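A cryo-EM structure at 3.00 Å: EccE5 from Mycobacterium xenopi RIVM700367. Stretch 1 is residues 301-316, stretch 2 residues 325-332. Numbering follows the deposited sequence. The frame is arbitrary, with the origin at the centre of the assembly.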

ATOM      1  N   ARG A 301      54.077 -23.991   2.183  1.00150.90           N
ATOM      2  CA  ARG A 301      54.966 -24.943   1.529  1.00150.90           C
ATOM      3  C   ARG A 301      54.945 -24.805   0.015  1.00150.90           C
ATOM      4  O   ARG A 301      55.828 -25.343  -0.660  1.00150.90           O
ATOM      5  CB  ARG A 301      54.599 -26.381   1.913  1.00150.90           C
ATOM      6  CG  ARG A 301      53.355 -26.928   1.232  1.00150.90           C
ATOM      7  CD  ARG A 301      53.315 -28.452   1.312  1.00150.90           C
ATOM      8  NE  ARG A 301      52.161 -29.023   0.619  1.00150.90           N
ATOM      9  CZ  ARG A 301      52.156 -29.386  -0.660  1.00150.90           C
ATOM     10  NH1 ARG A 301      53.248 -29.248  -1.399  1.00150.90           N
ATOM     11  NH2 ARG A 301      51.060 -29.892  -1.203  1.00150.90           N
ATOM     12  N   LEU A 302      53.952 -24.103  -0.525  1.00143.51           N
ATOM     13  CA  LEU A 302      53.873 -23.908  -1.964  1.00143.51           C
ATOM     14  C   LEU A 302      54.880 -22.872  -2.447  1.00143.51           C
ATOM     15  O   LEU A 302      55.317 -22.921  -3.601  1.00143.51           O
ATOM     16  CB  LEU A 302      52.445 -23.510  -2.324  1.00143.51           C
ATOM     17  CG  LEU A 302      52.042 -23.141  -3.740  1.00143.51           C
ATOM     18  CD1 LEU A 302      50.673 -23.722  -4.010  1.00143.51           C
ATOM     19  CD2 LEU A 302      51.999 -21.649  -3.877  1.00143.51           C
ATOM     20  N   TRP A 303      55.250 -21.928  -1.584  1.00143.30           N
ATOM     21  CA  TRP A 303      56.175 -20.858  -1.947  1.00143.30           C
ATOM     22  C   TRP A 303      57.627 -21.312  -1.965  1.00143.30           C
ATOM     23  O   TRP A 303      58.478 -20.603  -2.512  1.00143.30           O
ATOM     24  CB  TRP A 303      56.002 -19.702  -0.965  1.00143.30           C
ATOM     25  CG  TRP A 303      55.126 -18.611  -1.462  1.00143.30           C
ATOM     26  CD1 TRP A 303      53.821 -18.401  -1.142  1.00143.30           C
ATOM     27  CD2 TRP A 303      55.514 -17.518  -2.295  1.00143.30           C
ATOM     28  NE1 TRP A 303      53.354 -17.275  -1.768  1.00143.30           N
ATOM     29  CE2 TRP A 303      54.380 -16.709  -2.476  1.00143.30           C
ATOM     30  CE3 TRP A 303      56.707 -17.158  -2.920  1.00143.30           C
ATOM     31  CZ2 TRP A 303      54.403 -15.559  -3.257  1.00143.30           C
ATOM     32  CZ3 TRP A 303      56.729 -16.013  -3.691  1.00143.30           C
ATOM     33  CH2 TRP A 303      55.585 -15.229  -3.857  1.00143.30           C
ATOM     34  N   LEU A 304      57.921 -22.463  -1.367  1.00146.72           N
ATOM     35  CA  LEU A 304      59.304 -22.916  -1.227  1.00146.72           C
ATOM     36  C   LEU A 304      60.072 -23.197  -2.523  1.00146.72           C
ATOM     37  O   LEU A 304      61.246 -22.793  -2.584  1.00146.72           O
ATOM     38  CB  LEU A 304      59.342 -24.149  -0.316  1.00146.72           C
ATOM     39  CG  LEU A 304      59.069 -23.863   1.157  1.00146.72           C
ATOM     40  CD1 LEU A 304      58.925 -25.155   1.933  1.00146.72           C
ATOM     41  CD2 LEU A 304      60.188 -23.012   1.722  1.00146.72           C
ATOM     42  N   PRO A 305      59.534 -23.894  -3.545  1.00145.32           N
ATOM     43  CA  PRO A 305      60.397 -24.363  -4.643  1.00145.32           C
ATOM     44  C   PRO A 305      61.109 -23.254  -5.407  1.00145.32           C
ATOM     45  O   PRO A 305      60.621 -22.128  -5.521  1.00145.32           O
ATOM     46  CB  PRO A 305      59.423 -25.112  -5.557  1.00145.32           C
ATOM     47  CG  PRO A 305      58.402 -25.604  -4.647  1.00145.32           C
ATOM     48  CD  PRO A 305      58.187 -24.480  -3.694  1.00145.32           C
ATOM     49  N   ASP A 306      62.294 -23.599  -5.903  1.00146.33           N
ATOM     50  CA  ASP A 306      63.172 -22.650  -6.572  1.00146.33           C
ATOM     51  C   ASP A 306      62.537 -22.125  -7.851  1.00146.33           C
ATOM     52  O   ASP A 306      61.866 -22.860  -8.580  1.00146.33           O
ATOM     53  CB  ASP A 306      64.512 -23.317  -6.886  1.00146.33           C
ATOM     54  CG  ASP A 306      65.487 -22.388  -7.578  1.00146.33           C
ATOM     55  OD1 ASP A 306      65.355 -21.153  -7.448  1.00146.33           O
ATOM     56  OD2 ASP A 306      66.403 -22.901  -8.251  1.00146.33           O
ATOM     57  N   THR A 307      62.755 -20.839  -8.113  1.00143.76           N
ATOM     58  CA  THR A 307      62.211 -20.193  -9.297  1.00143.76           C
ATOM     59  C   THR A 307      62.981 -18.918  -9.584  1.00143.76           C
ATOM     60  O   THR A 307      63.758 -18.435  -8.758  1.00143.76           O
ATOM     61  CB  THR A 307      60.730 -19.861  -9.138  1.00143.76           C
ATOM     62  OG1 THR A 307      60.208 -19.440 -10.402  1.00143.76           O
ATOM     63  CG2 THR A 307      60.551 -18.748  -8.129  1.00143.76           C
ATOM     64  N   GLU A 308      62.770 -18.405 -10.792  1.00145.82           N
ATOM     65  CA  GLU A 308      63.127 -17.042 -11.141  1.00145.82           C
ATOM     66  C   GLU A 308      61.940 -16.099 -11.025  1.00145.82           C
ATOM     67  O   GLU A 308      62.134 -14.881 -10.942  1.00145.82           O
ATOM     68  CB  GLU A 308      63.681 -16.994 -12.566  1.00145.82           C
ATOM     69  CG  GLU A 308      65.000 -17.730 -12.747  1.00145.82           C
ATOM     70  CD  GLU A 308      66.146 -17.089 -12.003  1.00145.82           C
ATOM     71  OE1 GLU A 308      66.130 -15.849 -11.860  1.00145.82           O
ATOM     72  OE2 GLU A 308      67.055 -17.822 -11.558  1.00145.82           O
ATOM     73  N   ALA A 309      60.723 -16.643 -11.026  1.00142.18           N
ATOM     74  CA  ALA A 309      59.492 -15.901 -10.791  1.00142.18           C
ATOM     75  C   ALA A 309      58.404 -16.894 -10.408  1.00142.18           C
ATOM     76  O   ALA A 309      58.449 -18.061 -10.798  1.00142.18           O
ATOM     77  CB  ALA A 309      59.069 -15.089 -12.020  1.00142.18           C
ATOM     78  N   THR A 310      57.429 -16.424  -9.637  1.00136.44           N
ATOM     79  CA  THR A 310      56.320 -17.266  -9.208  1.00136.44           C
ATOM     80  C   THR A 310      55.146 -16.385  -8.811  1.00136.44           C
ATOM     81  O   THR A 310      55.331 -15.328  -8.208  1.00136.44           O
ATOM     82  CB  THR A 310      56.732 -18.190  -8.054  1.00136.44           C
ATOM     83  OG1 THR A 310      55.601 -18.953  -7.621  1.00136.44           O
ATOM     84  CG2 THR A 310      57.316 -17.417  -6.898  1.00136.44           C
ATOM     85  N   ALA A 311      53.942 -16.810  -9.184  1.00129.71           N
ATOM     86  CA  ALA A 311      52.733 -16.040  -8.932  1.00129.71           C
ATOM     87  C   ALA A 311      51.702 -16.933  -8.268  1.00129.71           C
ATOM     88  O   ALA A 311      51.230 -17.899  -8.874  1.00129.71           O
ATOM     89  CB  ALA A 311      52.174 -15.453 -10.228  1.00129.71           C
ATOM     90  N   VAL A 312      51.339 -16.597  -7.046  1.00128.06           N
ATOM     91  CA  VAL A 312      50.349 -17.338  -6.280  1.00128.06           C
ATOM     92  C   VAL A 312      49.071 -16.526  -6.235  1.00128.06           C
ATOM     93  O   VAL A 312      49.094 -15.338  -5.890  1.00128.06           O
ATOM     94  CB  VAL A 312      50.858 -17.620  -4.858  1.00128.06           C
ATOM     95  CG1 VAL A 312      49.937 -18.585  -4.162  1.00128.06           C
ATOM     96  CG2 VAL A 312      52.280 -18.135  -4.900  1.00128.06           C
ATOM     97  N   THR A 313      47.949 -17.155  -6.563  1.00121.64           N
ATOM     98  CA  THR A 313      46.689 -16.434  -6.531  1.00121.64           C
ATOM     99  C   THR A 313      45.565 -17.296  -5.982  1.00121.64           C
ATOM    100  O   THR A 313      45.499 -18.502  -6.235  1.00121.64           O
ATOM    101  CB  THR A 313      46.331 -15.887  -7.912  1.00121.64           C
ATOM    102  OG1 THR A 313      45.091 -15.177  -7.839  1.00121.64           O
ATOM    103  CG2 THR A 313      46.245 -16.985  -8.929  1.00121.64           C
ATOM    104  N   VAL A 314      44.712 -16.664  -5.182  1.00120.62           N
ATOM    105  CA  VAL A 314      43.577 -17.301  -4.528  1.00120.62           C
ATOM    106  C   VAL A 314      42.336 -16.484  -4.839  1.00120.62           C
ATOM    107  O   VAL A 314      42.327 -15.267  -4.630  1.00120.62           O
ATOM    108  CB  VAL A 314      43.779 -17.403  -3.008  1.00120.62           C
ATOM    109  CG1 VAL A 314      42.657 -18.174  -2.399  1.00120.62           C
ATOM    110  CG2 VAL A 314      45.106 -18.059  -2.678  1.00120.62           C
ATOM    111  N   ARG A 315      41.292 -17.141  -5.322  1.00123.84           N
ATOM    112  CA  ARG A 315      40.069 -16.464  -5.726  1.00123.84           C
ATOM    113  C   ARG A 315      38.963 -16.706  -4.713  1.00123.84           C
ATOM    114  O   ARG A 315      38.722 -17.848  -4.313  1.00123.84           O
ATOM    115  CB  ARG A 315      39.623 -16.930  -7.109  1.00123.84           C
ATOM    116  CG  ARG A 315      38.241 -16.455  -7.498  1.00123.84           C
ATOM    117  CD  ARG A 315      38.039 -16.576  -8.985  1.00123.84           C
ATOM    118  NE  ARG A 315      38.843 -15.586  -9.689  1.00123.84           N
ATOM    119  CZ  ARG A 315      38.835 -15.419 -11.004  1.00123.84           C
ATOM    120  NH1 ARG A 315      38.066 -16.185 -11.763  1.00123.84           N
ATOM    121  NH2 ARG A 315      39.600 -14.490 -11.560  1.00123.84           N
ATOM    122  N   LEU A 316      38.296 -15.634  -4.305  1.00124.65           N
ATOM    123  CA  LEU A 316      37.130 -15.700  -3.438  1.00124.65           C
ATOM    124  C   LEU A 316      35.897 -15.303  -4.232  1.00124.65           C
ATOM    125  O   LEU A 316      35.887 -14.254  -4.879  1.00124.65           O
ATOM    126  CB  LEU A 316      37.295 -14.775  -2.238  1.00124.65           C
ATOM    127  CG  LEU A 316      38.579 -14.936  -1.437  1.00124.65           C
ATOM    128  CD1 LEU A 316      38.756 -13.745  -0.530  1.00124.65           C
ATOM    129  CD2 LEU A 316      38.532 -16.207  -0.634  1.00124.65           C
ATOM    130  N   VAL A 325      36.235 -20.958  -1.962  1.00130.49           N
ATOM    131  CA  VAL A 325      37.605 -20.557  -2.235  1.00130.49           C
ATOM    132  C   VAL A 325      38.223 -21.517  -3.239  1.00130.49           C
ATOM    133  O   VAL A 325      38.009 -22.732  -3.161  1.00130.49           O
ATOM    134  CB  VAL A 325      38.423 -20.539  -0.928  1.00130.49           C
ATOM    135  CG1 VAL A 325      39.788 -19.965  -1.156  1.00130.49           C
ATOM    136  CG2 VAL A 325      37.687 -19.763   0.143  1.00130.49           C
ATOM    137  N   SER A 326      38.977 -20.971  -4.189  1.00128.69           N
ATOM    138  CA  SER A 326      39.785 -21.759  -5.107  1.00128.69           C
ATOM    139  C   SER A 326      41.090 -21.020  -5.354  1.00128.69           C
ATOM    140  O   SER A 326      41.173 -19.804  -5.177  1.00128.69           O
ATOM    141  CB  SER A 326      39.052 -22.020  -6.421  1.00128.69           C
ATOM    142  OG  SER A 326      37.892 -22.802  -6.196  1.00128.69           O
ATOM    143  N   ALA A 327      42.118 -21.761  -5.762  1.00127.56           N
ATOM    144  CA  ALA A 327      43.439 -21.165  -5.909  1.00127.56           C
ATOM    145  C   ALA A 327      44.243 -21.908  -6.963  1.00127.56           C
ATOM    146  O   ALA A 327      43.939 -23.048  -7.315  1.00127.56           O
ATOM    147  CB  ALA A 327      44.201 -21.167  -4.581  1.00127.56           C
ATOM    148  N   TRP A 328      45.278 -21.236  -7.464  1.00125.59           N
ATOM    149  CA  TRP A 328      46.229 -21.835  -8.389  1.00125.59           C
ATOM    150  C   TRP A 328      47.516 -21.026  -8.354  1.00125.59           C
ATOM    151  O   TRP A 328      47.558 -19.914  -7.828  1.00125.59           O
ATOM    152  CB  TRP A 328      45.673 -21.917  -9.811  1.00125.59           C
ATOM    153  CG  TRP A 328      45.373 -20.606 -10.456  1.00125.59           C
ATOM    154  CD1 TRP A 328      46.177 -19.909 -11.306  1.00125.59           C
ATOM    155  CD2 TRP A 328      44.159 -19.859 -10.350  1.00125.59           C
ATOM    156  NE1 TRP A 328      45.550 -18.761 -11.716  1.00125.59           N
ATOM    157  CE2 TRP A 328      44.306 -18.711 -11.147  1.00125.59           C
ATOM    158  CE3 TRP A 328      42.965 -20.045  -9.651  1.00125.59           C
ATOM    159  CZ2 TRP A 328      43.311 -17.749 -11.254  1.00125.59           C
ATOM    160  CZ3 TRP A 328      41.979 -19.094  -9.762  1.00125.59           C
ATOM    161  CH2 TRP A 328      42.156 -17.960 -10.557  1.00125.59           C
ATOM    162  N   VAL A 329      48.569 -21.606  -8.928  1.00131.38           N
ATOM    163  CA  VAL A 329      49.899 -21.010  -8.899  1.00131.38           C
ATOM    164  C   VAL A 329      50.624 -21.376 -10.186  1.00131.38           C
ATOM    165  O   VAL A 329      50.388 -22.436 -10.771  1.00131.38           O
ATOM    166  CB  VAL A 329      50.674 -21.473  -7.641  1.00131.38           C
ATOM    167  CG1 VAL A 329      50.843 -22.972  -7.641  1.00131.38           C
ATOM    168  CG2 VAL A 329      52.025 -20.788  -7.520  1.00131.38           C
ATOM    169  N   ARG A 330      51.478 -20.472 -10.654  1.00135.73           N
ATOM    170  CA  ARG A 330      52.374 -20.745 -11.766  1.00135.73           C
ATOM    171  C   ARG A 330      53.768 -20.237 -11.425  1.00135.73           C
ATOM    172  O   ARG A 330      53.930 -19.316 -10.622  1.00135.73           O
ATOM    173  CB  ARG A 330      51.866 -20.104 -13.057  1.00135.73           C
ATOM    174  CG  ARG A 330      51.728 -18.605 -12.967  1.00135.73           C
ATOM    175  CD  ARG A 330      51.441 -17.976 -14.312  1.00135.73           C
ATOM    176  NE  ARG A 330      51.208 -16.544 -14.175  1.00135.73           N
ATOM    177  CZ  ARG A 330      52.172 -15.633 -14.184  1.00135.73           C
ATOM    178  NH1 ARG A 330      53.435 -16.006 -14.324  1.00135.73           N
ATOM    179  NH2 ARG A 330      51.875 -14.350 -14.052  1.00135.73           N
ATOM    180  N   TYR A 331      54.778 -20.852 -12.038  1.00138.20           N
ATOM    181  CA  TYR A 331      56.176 -20.565 -11.755  1.00138.20           C
ATOM    182  C   TYR A 331      56.882 -20.098 -13.020  1.00138.20           C
ATOM    183  O   TYR A 331      56.464 -20.416 -14.137  1.00138.20           O
ATOM    184  CB  TYR A 331      56.888 -21.798 -11.199  1.00138.20           C
ATOM    185  CG  TYR A 331      56.277 -22.353  -9.939  1.00138.20           C
ATOM    186  CD1 TYR A 331      56.592 -21.822  -8.700  1.00138.20           C
ATOM    187  CD2 TYR A 331      55.392 -23.413  -9.987  1.00138.20           C
ATOM    188  CE1 TYR A 331      56.041 -22.330  -7.547  1.00138.20           C
ATOM    189  CE2 TYR A 331      54.837 -23.928  -8.839  1.00138.20           C
ATOM    190  CZ  TYR A 331      55.166 -23.381  -7.623  1.00138.20           C
ATOM    191  OH  TYR A 331      54.613 -23.890  -6.475  1.00138.20           O
ATOM    192  N   HIS A 332      57.969 -19.346 -12.820  1.00141.50           N
ATOM    193  CA  HIS A 332      58.762 -18.737 -13.896  1.00141.50           C
ATOM    194  C   HIS A 332      57.917 -17.908 -14.861  1.00141.50           C
ATOM    195  O   HIS A 332      56.970 -17.236 -14.456  1.00141.50           O
ATOM    196  CB  HIS A 332      59.535 -19.803 -14.674  1.00141.50           C
ATOM    197  CG  HIS A 332      60.713 -20.362 -13.942  1.00141.50           C
ATOM    198  ND1 HIS A 332      62.011 -20.033 -14.265  1.00141.50           N
ATOM    199  CD2 HIS A 332      60.793 -21.236 -12.914  1.00141.50           C
ATOM    200  CE1 HIS A 332      62.840 -20.680 -13.467  1.00141.50           C
ATOM    201  NE2 HIS A 332      62.126 -21.413 -12.634  1.00141.50           N
TER

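The backbone carries most of the polar contact. Three residue pairs each exchange two hydrogen bonds. In the first, Ala311 N donates to Arg330 O at 2.9 Å, and Arg330 N returns a bond to Ala311 O at 3.1 Å. In the second, Thr313 N reaches Trp328 O at 3.1 Å, and Trp328 N reaches Thr313 O at 3.0 Å. In the third, Arg315 N lies 2.7 Å from Ser326 O, and Ser326 N lies 3.1 Å from Arg315 O. All six have N-H...O angles above 160°, so the amides point almost straight at their acceptors. The two stretches thus pair as neighbouring antiparallel strands, 310-316 against 325-331. Their N-to-C directions differ by 162°, and the strand axes approach to 4.6 Å.

The non-hydrogen-bonded pairs alternate with these. Here the alpha carbons come closer: Val314 CA and Ala327 CA are 4.1 Å apart, against 5.7 Å for Thr313 CA and Trp328 CA. Some alpha carbons also meet carbonyl oxygens across the gap, as Val329 CA does with Ala311 O at 3.4 Å.

Tyr331 reaches beyond the strand pair to the helical residue Leu302. Tyr331 OH donates to Leu302 O at 3.1 Å, and that oxygen lies at the ring edge, near the ring plane. This ties the end of the second strand to the helical segment that precedes the first. A weak hydrogen bond runs from Thr310 OG1 to Arg330 O at 3.5 Å.

The model is less secure around His332. His332 N donates to Ala309 O at a very short 2.4 Å, and to Thr307 OG1 at 3.3 Å. These two acceptor atoms, Thr307 OG1 and Ala309 O, clash at 2.3 Å, so their exact positions should be read with caution. The His332 side chain starts away from the first stretch, but its ring comes nearer. Glu308 N lies over one ring face, 3.5 Å from His332 CE1.

Side chains alternate between the two sheet faces. One carries Ala311, Thr313, Arg315, Ser326, Trp328 and Arg330. There Thr313 CG2 sits over the Trp328 indole, 3.5 Å from the centroid of its five-membered ring and 18° off the normal, which makes a CH-pi contact. Trp328 CH2 lies over one face of the Arg315 guanidinium. Ala311 CB covers a face of the Arg330 guanidinium, 4.0 Å from Arg330 CZ. The small alanine side chain thus packs against a flat, charged group.

The other face carries Thr310, Val312, Val314, Leu316, Val325, Ala327, Val329 and Tyr331, and is mostly aliphatic apart from Thr310 and Tyr331. The Val314 side chain packs on Val325 and Ala327: Val314 CG1 is 3.6 Å from Val325 CG1, and Val314 CG2 is 3.8 Å from Ala327 CB. Leu316 CD2 approaches Val325 CG2 at 3.7 Å, and Val312 CG2 meets Val329 CG2 at the same distance. Leu302 CD1 adds to this packing, 3.7 Å from Val329 CG1. Together the two stretches bury 964 Å², both sides summed.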